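Side-chain contacts in uncharacterized protein DUF1470 (Jannaschia sp. CCS1, PDB 3H0N), which is of unknown function but may act as a transcription regulator, combining an ABATE domain with a treble-clef zinc finger: residues M2-D5 and G11-V14; I74-N79 and A83-A88; C148-C153 and N175-A180. All coordinates share one frame; numbering follows the deposited sequence.

Contact 1. Residues M2-D5 and G11-V14; sequences MNLD and GLRV
The R13 side chain leaves helix 10-22 extended through CB, CG and CD (chi1 177°), then turns at chi3 (61°), which brings its guanidinium against the backbone of L4 and D5. This lays the N-terminal lead, itself shaped by an Asx turn in which N3 OD1 accepts from D5 N, against the helix that follows it. R13 NH1 donates to L4 O at 2.6 Å, with an N-H...O angle of 157° and the oxygen at the edge of the guanidinium, near its plane. D5 O lies over one face. The D5 carboxylate stands almost perpendicular to the guanidinium, and its OD1 is 4.4 Å from R13 NE, so the two charges are only neighbours. NH1 also bonds to S6 O, while NH2 makes a salt bridge with D47, so the group serves two backbone carbonyls and one acid. A leucine in place of R13 would probably leave L4 O and S6 O without this shared donor and D47 without its salt-bridge partner. The apolar half lies one residue earlier, where L12 faces F158 and helix 121-138. There, L12 CD2 touches both L4 CD1 and the selenium SE of selenomethionine M2, each at 3.6 Å.

Contact 2. Residues I74-N79 and A83-A88; sequences IDALSN and ATAATA
The A76 methyl lies over one face of the T84-A85 peptide, its CB 4.2 Å from A85 N. The motif is an antiparallel alpha hairpin: helices 58-78 and 82-95 are joined by a short turn, and the segments 74-78 and 83-88 run at 154° to each other. It illustrates how small residues let helices close up. A76 and A85 are the nearest pair of the two backbones, and with only methyl groups to accommodate there, the axes approach to 8.3 Å. A76 CB meets A85 CB at 4.2 Å and, on the solvent-exposed side, the CG2 methyl of T84 at 4.1 Å. L77 fills the inner side. Its CG stands anti to the carbonyl carbon (chi1 -65°), which swings the CD2 branch across to A85 CB, 3.5 Å away. This leucine also packs on F145 and on I137 of helix 121-138, so the hairpin is fastened to the protein interior on that side. Away from this seam, A83 and A86 pack on W110 of the second subunit, making helix 82-95 part of the dimer interface as well. One turn of that helix has a doubly used carbonyl: A83 O accepts from T87 N and T87 OG1, both at 2.9 Å, from opposite faces of its plane.

Contact 3. Residues C148-C153 and N175-A180; sequences CNAHRC and NRVKAA. With NA (sodium ion), chain D; ZN (zinc ion), chain B.
R176, on the helix of a treble-clef zinc finger, reaches across to A150 in the knuckle between strands 145-147 and 156-158. Its CB points toward the knuckle, and CG continues anti to the backbone N (chi1 -169°). CB, CG, CD and NE carry the chain toward the knuckle without closely touching 148-153. A bend at chi3 of -26°, close to eclipsed, then turns the guanidinium so that NH1 meets the A150 methyl, CB lying 3.8 Å away at the edge of the guanidinium and near its plane. The same NH1 donates to a water at 2.8 Å, which in turn donates to H151 O, a polar link made through solvent. CZ and NH2 stay farther from 148-153; NH2, like NH1, is also hydrogen-bonded to a residue flanking the segments, and R28 packs against the side chain. V177, one residue on, adds an apolar touch, its CG2 standing 4.3 Å from A150 CB. A150 is thus covered from the helix side by one methyl and one charged tip. The sodium ion lies on the side of the knuckle away from the helix, held by the carbonyl oxygens of C148, A150 and C153 and three waters; the zinc ion sits between the knuckle and the start of the helix, bound by C148 SG and C153 SG at 2.3 Å each, with C169 and C173. A150 N donates to C148 SG at 3.5 Å, almost straight (167°). Such an N-H...S bond, with the guanidinium nearby, probably helps to offset the negative charge gathered by four cysteine sulfurs on a single zinc ion.

The three contacts follow one another along the chain, each closing before the next opens. Contacts 1 and 2 lie about 18 Å apart between centres, and contact 3 is about 24 and 25 Å from them; none touches another. Helix 121-138 joins the first two, its L133 meeting both L12 and I74. The small sheet 145-147/156-158 ties in all three: F158 packs on contact 1, F145 on contact 2, and the loop between its strands supplies the knuckle of contact 3. The hairpin of the zinc finger thus also packs against the helical region through F145 and F158, which suggests that the two are not independent units.

Contact 1. Residues M2-D5 and G11-V14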
HETATM    1  N   MSE A   2      13.580   1.715   4.696  1.00 31.72           N
HETATM    2  CA  MSE A   2      12.632   2.736   4.156  1.00 31.43           C
HETATM    3  C   MSE A   2      13.250   4.067   3.665  1.00 28.22           C
HETATM    4  O   MSE A   2      14.088   4.666   4.356  1.00 30.97           O
HETATM    5  CB  MSE A   2      11.603   3.089   5.242  1.00 34.64           C
HETATM    6  CG  MSE A   2      10.891   4.391   4.948  1.00 31.49           C
HETATM    7 SE   MSE A   2       9.536   4.956   6.158  0.75 24.98          SE
HETATM    8  CE  MSE A   2       8.737   3.164   6.600  1.00 17.37           C
ATOM      9  N   ASN A   3      12.764   4.553   2.512  1.00 22.64           N
ATOM     10  CA  ASN A   3      13.104   5.878   2.011  1.00 17.23           C
ATOM     11  C   ASN A   3      11.926   6.796   2.167  1.00 17.98           C
ATOM     12  O   ASN A   3      10.963   6.805   1.402  1.00 15.57           O
ATOM     13  CB  ASN A   3      13.579   5.811   0.553  1.00 17.38           C
ATOM     14  CG  ASN A   3      13.900   7.175  -0.052  1.00 15.54           C
ATOM     15  OD1 ASN A   3      13.829   8.216   0.574  1.00 15.10           O
ATOM     16  ND2 ASN A   3      14.242   7.151  -1.331  1.00 16.99           N
ATOM     17  N   LEU A   4      12.019   7.577   3.215  1.00 15.32           N
ATOM     18  CA  LEU A   4      11.013   8.520   3.563  1.00 14.94           C
ATOM     19  C   LEU A   4      10.730   9.590   2.477  1.00 13.71           C
ATOM     20  O   LEU A   4       9.664  10.165   2.438  1.00 17.39           O
ATOM     21  CB  LEU A   4      11.420   9.125   4.897  1.00 16.98           C
ATOM     22  CG  LEU A   4      10.430   9.988   5.574  1.00 18.79           C
ATOM     23  CD1 LEU A   4       9.088   9.265   5.837  1.00 19.86           C
ATOM     24  CD2 LEU A   4      11.053  10.420   6.929  1.00 19.53           C
ATOM     25  N   ASP A   5      11.678   9.807   1.532  1.00 14.16           N
ATOM     26  CA  ASP A   5      11.507  10.762   0.425  1.00 15.20           C
ATOM     27  C   ASP A   5      10.885  10.152  -0.840  1.00 15.09           C
ATOM     28  O   ASP A   5      10.672  10.871  -1.830  1.00 16.90           O
ATOM     29  CB  ASP A   5      12.858  11.403   0.016  1.00 14.75           C
ATOM     30  CG  ASP A   5      13.266  12.549   0.919  1.00 18.17           C
ATOM     31  OD1 ASP A   5      12.469  12.962   1.780  1.00 20.41           O
ATOM     32  OD2 ASP A   5      14.405  13.037   0.785  1.00 18.65           O
ATOM     33  N   GLY A  11       2.594   9.973   1.971  1.00 10.87           N
ATOM     34  CA  GLY A  11       1.628  10.258   3.012  1.00 11.16           C
ATOM     35  C   GLY A  11       2.277  10.360   4.368  1.00 11.09           C
ATOM     36  O   GLY A  11       1.958  11.251   5.150  1.00 10.95           O
ATOM     37  N   LEU A  12       3.186   9.445   4.637  1.00 10.19           N
ATOM     38  CA  LEU A  12       3.929   9.496   5.906  1.00 10.64           C
ATOM     39  C   LEU A  12       4.743  10.765   6.021  1.00 11.52           C
ATOM     40  O   LEU A  12       4.718  11.485   7.060  1.00 11.79           O
ATOM     41  CB  LEU A  12       4.843   8.253   6.053  1.00 12.14           C
ATOM     42  CG  LEU A  12       5.771   8.189   7.269  1.00 10.60           C
ATOM     43  CD1 LEU A  12       4.942   8.167   8.569  1.00 12.16           C
ATOM     44  CD2 LEU A  12       6.678   6.963   7.165  1.00 10.87           C
ATOM     45  N   ARG A  13       5.480  11.094   4.963  1.00 10.69           N
ATOM     46  CA  ARG A  13       6.367  12.246   4.974  1.00 10.32           C
ATOM     47  C   ARG A  13       5.597  13.549   5.111  1.00 11.33           C
ATOM     48  O   ARG A  13       5.955  14.407   5.927  1.00 11.84           O
ATOM     49  CB  ARG A  13       7.165  12.278   3.672  1.00 11.11           C
ATOM     50  CG  ARG A  13       8.084  13.464   3.510  1.00 13.58           C
ATOM     51  CD  ARG A  13       8.885  13.428   2.224  1.00 14.43           C
ATOM     52  NE  ARG A  13       8.124  13.443   0.980  1.00 16.11           N
ATOM     53  CZ  ARG A  13       7.814  12.370   0.203  1.00 11.93           C
ATOM     54  NH1 ARG A  13       8.086  11.115   0.533  1.00 15.23           N
ATOM     55  NH2 ARG A  13       7.179  12.603  -0.936  1.00 19.18           N
ATOM     56  N   VAL A  14       4.544  13.710   4.331  1.00 11.37           N
ATOM     57  CA  VAL A  14       3.764  14.929   4.376  1.00 10.38           C
ATOM     58  C   VAL A  14       3.073  15.036   5.742  1.00 11.83           C
ATOM     59  O   VAL A  14       2.977  16.120   6.308  1.00 10.69           O
ATOM     60  CB  VAL A  14       2.772  14.987   3.214  1.00 10.07           C
ATOM     61  CG1 VAL A  14       1.743  16.109   3.377  1.00 10.26           C
ATOM     62  CG2 VAL A  14       3.503  15.185   1.881  1.00 12.37           C
TER

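Contact 2. Residues I74-N79 and A83-A88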
ATOM      1  N   ILE A  74      -0.600  10.726  15.561  1.00  9.68           N
ATOM      2  CA  ILE A  74       0.823  10.457  15.738  1.00  9.85           C
ATOM      3  C   ILE A  74       1.209  10.443  17.224  1.00  9.74           C
ATOM      4  O   ILE A  74       1.969   9.572  17.662  1.00 10.95           O
ATOM      5  CB  ILE A  74       1.728  11.415  14.922  1.00 10.73           C
ATOM      6  CG1 ILE A  74       1.553  11.123  13.442  1.00 10.63           C
ATOM      7  CG2 ILE A  74       3.160  11.284  15.341  1.00 12.37           C
ATOM      8  CD1 ILE A  74       2.058  12.252  12.520  1.00 12.46           C
ATOM      9  N   ASP A  75       0.678  11.374  17.989  0.50 10.53           N
ATOM     10  CA  ASP A  75       0.910  11.337  19.424  0.50 10.19           C
ATOM     11  C   ASP A  75       0.351  10.039  20.034  0.50  9.70           C
ATOM     12  O   ASP A  75       1.006   9.407  20.869  0.50 10.44           O
ATOM     13  CB  ASP A  75       0.299  12.586  20.051  0.50 10.75           C
ATOM     14  CG  ASP A  75       0.387  12.574  21.522  0.50 13.78           C
ATOM     15  OD1 ASP A  75       1.438  12.977  22.024  0.50 19.55           O
ATOM     16  OD2 ASP A  75      -0.597  12.101  22.138  0.50 16.58           O
ATOM     17  N   ALA A  76      -0.828   9.607  19.606  1.00  9.62           N
ATOM     18  CA  ALA A  76      -1.390   8.333  20.065  1.00  9.11           C
ATOM     19  C   ALA A  76      -0.446   7.185  19.728  1.00  9.22           C
ATOM     20  O   ALA A  76      -0.171   6.311  20.563  1.00 10.31           O
ATOM     21  CB  ALA A  76      -2.768   8.080  19.513  1.00 11.16           C
ATOM     22  N   LEU A  77       0.051   7.169  18.492  1.00  9.40           N
ATOM     23  CA  LEU A  77       0.977   6.087  18.109  1.00 10.46           C
ATOM     24  C   LEU A  77       2.240   6.072  19.013  1.00  8.58           C
ATOM     25  O   LEU A  77       2.725   4.990  19.410  1.00  9.37           O
ATOM     26  CB  LEU A  77       1.364   6.177  16.618  1.00  9.59           C
ATOM     27  CG  LEU A  77       0.182   5.947  15.672  1.00 10.96           C
ATOM     28  CD1 LEU A  77       0.667   6.130  14.239  1.00 12.50           C
ATOM     29  CD2 LEU A  77      -0.485   4.590  15.856  1.00 10.92           C
ATOM     30  N   SER A  78       2.769   7.266  19.308  1.00  9.58           N
ATOM     31  CA  SER A  78       3.986   7.392  20.153  1.00  8.63           C
ATOM     32  C   SER A  78       3.728   6.838  21.571  1.00  9.33           C
ATOM     33  O   SER A  78       4.656   6.426  22.254  1.00  9.30           O
ATOM     34  CB  SER A  78       4.485   8.830  20.239  1.00 10.23           C
ATOM     35  OG  SER A  78       3.758   9.613  21.150  1.00 11.67           O
ATOM     36  N   ASN A  79       2.459   6.800  21.985  1.00  8.80           N
ATOM     37  CA  ASN A  79       2.049   6.263  23.274  1.00  9.76           C
ATOM     38  C   ASN A  79       1.546   4.806  23.207  1.00  9.99           C
ATOM     39  O   ASN A  79       1.110   4.228  24.203  1.00 10.10           O
ATOM     40  CB  ASN A  79       0.936   7.159  23.829  1.00  9.17           C
ATOM     41  CG  ASN A  79       1.454   8.455  24.341  1.00 11.71           C
ATOM     42  OD1 ASN A  79       2.488   8.510  25.003  1.00 10.03           O
ATOM     43  ND2 ASN A  79       0.698   9.518  24.103  1.00 14.21           N
ATOM     44  N   ALA A  83      -5.460   1.818  18.998  1.00  9.64           N
ATOM     45  CA  ALA A  83      -6.900   1.868  18.734  1.00 11.68           C
ATOM     46  C   ALA A  83      -7.427   3.299  18.535  1.00 11.26           C
ATOM     47  O   ALA A  83      -8.259   3.557  17.658  1.00 12.06           O
ATOM     48  CB  ALA A  83      -7.660   1.144  19.827  1.00 12.49           C
ATOM     49  N   THR A  84      -6.910   4.254  19.324  1.00 12.13           N
ATOM     50  CA  THR A  84      -7.306   5.643  19.239  1.00 12.17           C
ATOM     51  C   THR A  84      -6.915   6.172  17.851  1.00 10.83           C
ATOM     52  O   THR A  84      -7.693   6.835  17.180  1.00 12.87           O
ATOM     53  CB  THR A  84      -6.609   6.436  20.362  1.00 14.51           C
ATOM     54  OG1 THR A  84      -7.102   5.964  21.633  1.00 16.92           O
ATOM     55  CG2 THR A  84      -6.783   7.960  20.205  1.00 16.06           C
ATOM     56  N   ALA A  85      -5.684   5.890  17.450  1.00 11.35           N
ATOM     57  CA  ALA A  85      -5.216   6.322  16.124  1.00 11.98           C
ATOM     58  C   ALA A  85      -6.013   5.675  14.990  1.00 10.89           C
ATOM     59  O   ALA A  85      -6.434   6.364  14.033  1.00 11.45           O
ATOM     60  CB  ALA A  85      -3.711   6.028  15.969  1.00 11.71           C
ATOM     61  N   ALA A  86      -6.258   4.385  15.116  1.00  9.97           N
ATOM     62  CA  ALA A  86      -6.981   3.638  14.096  1.00 10.54           C
ATOM     63  C   ALA A  86      -8.391   4.156  13.901  1.00 12.64           C
ATOM     64  O   ALA A  86      -8.860   4.264  12.768  1.00 11.61           O
ATOM     65  CB  ALA A  86      -6.974   2.165  14.422  1.00 11.15           C
ATOM     66  N   THR A  87      -9.095   4.442  15.003  1.00 11.44           N
ATOM     67  CA  THR A  87     -10.472   4.941  14.913  1.00 11.66           C
ATOM     68  C   THR A  87     -10.504   6.232  14.131  1.00 11.83           C
ATOM     69  O   THR A  87     -11.320   6.415  13.219  1.00 12.56           O
ATOM     70  CB  THR A  87     -11.059   5.120  16.321  1.00 13.46           C
ATOM     71  OG1 THR A  87     -11.082   3.819  16.926  1.00 15.15           O
ATOM     72  CG2 THR A  87     -12.477   5.765  16.276  1.00 15.59           C
ATOM     73  N   ALA A  88      -9.564   7.112  14.439  1.00 11.69           N
ATOM     74  CA  ALA A  88      -9.510   8.414  13.758  1.00 13.79           C
ATOM     75  C   ALA A  88      -9.112   8.267  12.296  1.00 12.76           C
ATOM     76  O   ALA A  88      -9.735   8.856  11.405  1.00 13.02           O
ATOM     77  CB  ALA A  88      -8.543   9.322  14.460  1.00 14.40           C
TER

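Contact 3. Residues C148-C153 and N175-A180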
ATOM      1  N   CYS A 148      10.328  14.250  19.936  1.00  8.94           N
ATOM      2  CA  CYS A 148      11.717  14.623  20.181  1.00  8.58           C
ATOM      3  C   CYS A 148      12.063  14.660  21.673  1.00  8.87           C
ATOM      4  O   CYS A 148      11.348  15.280  22.480  1.00  9.55           O
ATOM      5  CB  CYS A 148      12.034  15.974  19.583  1.00  9.20           C
ATOM      6  SG  CYS A 148      13.776  16.312  19.505  1.00  8.57           S
ATOM      7  N   ASN A 149      13.188  14.075  22.000  1.00  8.84           N
ATOM      8  CA  ASN A 149      13.673  14.065  23.397  1.00  9.68           C
ATOM      9  C   ASN A 149      14.412  15.329  23.794  1.00 10.00           C
ATOM     10  O   ASN A 149      14.788  15.481  24.964  1.00 10.47           O
ATOM     11  CB  ASN A 149      14.529  12.824  23.655  1.00 10.86           C
ATOM     12  CG  ASN A 149      13.700  11.588  23.981  1.00 13.38           C
ATOM     13  OD1 ASN A 149      12.447  11.644  24.153  1.00 19.71           O
ATOM     14  ND2 ASN A 149      14.427  10.508  24.298  1.00 17.88           N
ATOM     15  N   ALA A 150      14.662  16.247  22.874  1.00  8.10           N
ATOM     16  CA  ALA A 150      15.430  17.423  23.234  1.00  7.89           C
ATOM     17  C   ALA A 150      14.591  18.369  24.092  1.00  8.80           C
ATOM     18  O   ALA A 150      13.363  18.366  24.032  1.00  9.37           O
ATOM     19  CB  ALA A 150      15.944  18.160  21.957  1.00  9.93           C
ATOM     20  N   HIS A 151      15.281  19.189  24.860  1.00  8.26           N
ATOM     21  CA  HIS A 151      14.627  20.218  25.663  1.00  8.34           C
ATOM     22  C   HIS A 151      13.914  21.215  24.785  1.00  9.15           C
ATOM     23  O   HIS A 151      14.461  21.749  23.781  1.00  9.49           O
ATOM     24  CB  HIS A 151      15.683  20.910  26.529  1.00  8.58           C
ATOM     25  CG  HIS A 151      15.176  22.078  27.339  1.00  7.81           C
ATOM     26  ND1 HIS A 151      14.382  21.901  28.450  1.00 12.42           N
ATOM     27  CD2 HIS A 151      15.374  23.415  27.218  1.00  9.22           C
ATOM     28  CE1 HIS A 151      14.130  23.090  28.982  1.00 12.29           C
ATOM     29  NE2 HIS A 151      14.716  24.021  28.264  1.00 10.24           N
ATOM     30  N   ARG A 152      12.667  21.529  25.159  1.00  8.38           N
ATOM     31  CA  ARG A 152      11.839  22.439  24.375  1.00  9.86           C
ATOM     32  C   ARG A 152      11.842  22.081  22.883  1.00  8.03           C
ATOM     33  O   ARG A 152      12.018  22.924  21.981  1.00  8.52           O
ATOM     34  CB  ARG A 152      12.195  23.906  24.625  1.00 10.63           C
ATOM     35  CG  ARG A 152      11.777  24.371  25.967  1.00 10.03           C
ATOM     36  CD  ARG A 152      12.034  25.842  26.154  1.00 11.56           C
ATOM     37  NE  ARG A 152      11.588  26.231  27.472  1.00 11.06           N
ATOM     38  CZ  ARG A 152      11.589  27.462  27.945  1.00 11.53           C
ATOM     39  NH1 ARG A 152      12.036  28.460  27.208  1.00 12.84           N
ATOM     40  NH2 ARG A 152      11.114  27.670  29.156  1.00 11.61           N
ATOM     41  N   CYS A 153      11.610  20.795  22.640  1.00  8.42           N
ATOM     42  CA  CYS A 153      11.219  20.362  21.303  1.00  8.51           C
ATOM     43  C   CYS A 153      10.201  19.270  21.422  1.00  8.12           C
ATOM     44  O   CYS A 153      10.518  18.225  22.002  1.00  9.04           O
ATOM     45  CB  CYS A 153      12.398  19.876  20.512  1.00  8.99           C
ATOM     46  SG  CYS A 153      11.972  19.575  18.764  1.00  8.74           S
ATOM     47  N   ASN A 175      22.509  17.590  17.295  1.00  9.15           N
ATOM     48  CA  ASN A 175      23.711  18.461  17.448  1.00  8.60           C
ATOM     49  C   ASN A 175      23.643  19.330  18.682  1.00 11.40           C
ATOM     50  O   ASN A 175      24.656  19.519  19.363  1.00 12.30           O
ATOM     51  CB  ASN A 175      23.856  19.383  16.230  1.00  6.94           C
ATOM     52  CG  ASN A 175      24.433  18.706  15.045  1.00  8.64           C
ATOM     53  OD1 ASN A 175      25.030  17.638  15.159  1.00 10.99           O
ATOM     54  ND2 ASN A 175      24.312  19.349  13.887  1.00  8.45           N
ATOM     55  N   ARG A 176      22.462  19.872  18.973  1.00 10.65           N
ATOM     56  CA  ARG A 176      22.291  20.718  20.170  1.00  9.77           C
ATOM     57  C   ARG A 176      22.580  19.939  21.446  1.00 11.01           C
ATOM     58  O   ARG A 176      23.274  20.394  22.326  1.00 10.73           O
ATOM     59  CB  ARG A 176      20.900  21.298  20.194  1.00 11.37           C
ATOM     60  CG  ARG A 176      20.702  22.391  21.252  1.00 15.98           C
ATOM     61  CD  ARG A 176      19.334  23.032  21.134  1.00 22.54           C
ATOM     62  NE  ARG A 176      18.882  22.890  19.762  1.00 23.47           N
ATOM     63  CZ  ARG A 176      17.922  22.070  19.332  1.00 25.32           C
ATOM     64  NH1 ARG A 176      17.188  21.329  20.163  1.00  9.04           N
ATOM     65  NH2 ARG A 176      17.677  22.020  18.026  1.00 17.62           N
ATOM     66  N   VAL A 177      22.094  18.713  21.501  1.00 10.03           N
ATOM     67  CA  VAL A 177      22.350  17.816  22.624  1.00 10.29           C
ATOM     68  C   VAL A 177      23.816  17.479  22.748  1.00 11.63           C
ATOM     69  O   VAL A 177      24.367  17.556  23.824  1.00 11.29           O
ATOM     70  CB  VAL A 177      21.483  16.541  22.491  1.00 11.31           C
ATOM     71  CG1 VAL A 177      21.927  15.486  23.510  1.00 10.94           C
ATOM     72  CG2 VAL A 177      19.970  16.938  22.672  1.00 11.66           C
ATOM     73  N   LYS A 178      24.455  17.149  21.630  1.00 12.29           N
ATOM     74  CA  LYS A 178      25.887  16.832  21.613  1.00 11.84           C
ATOM     75  C   LYS A 178      26.694  18.018  22.147  1.00 11.57           C
ATOM     76  O   LYS A 178      27.630  17.837  22.923  1.00 12.19           O
ATOM     77  CB  LYS A 178      26.321  16.510  20.177  1.00 14.16           C
ATOM     78  CG  LYS A 178      27.831  16.336  19.957  1.00 18.77           C
ATOM     79  CD  LYS A 178      28.137  16.083  18.490  1.00 22.33           C
ATOM     80  N   ALA A 179      26.332  19.218  21.659  1.00  9.99           N
ATOM     81  CA  ALA A 179      27.050  20.465  21.997  1.00 11.29           C
ATOM     82  C   ALA A 179      26.864  20.858  23.471  1.00 11.01           C
ATOM     83  O   ALA A 179      27.635  21.655  23.984  1.00 10.90           O
ATOM     84  CB  ALA A 179      26.595  21.618  21.037  1.00 10.21           C
ATOM     85  N   ALA A 180      25.848  20.315  24.147  1.00 11.13           N
ATOM     86  CA  ALA A 180      25.602  20.599  25.584  1.00  9.99           C
ATOM     87  C   ALA A 180      26.222  19.541  26.512  1.00 10.21           C
ATOM     88  O   ALA A 180      26.283  19.723  27.738  1.00 11.76           O
ATOM     89  CB  ALA A 180      24.074  20.717  25.843  1.00 11.42           C
TER
HETATM   90 NA    NA D 203      11.264  17.199  23.908  1.00 10.76          NA
HETATM   91 ZN    ZN B 201      13.703  18.156  18.112  1.00  9.23          ZN
HETATM   92  O   HOH W   1      11.793  16.178  25.933  1.00 13.60           O
HETATM   93  O   HOH W   2      17.000  21.881  22.882  1.00 12.28           O
HETATM   94  O   HOH W   3      10.308  19.080  25.028  1.00  8.20           O
HETATM   95  O   HOH W   4       8.603  16.788  24.487  0.50 16.40           O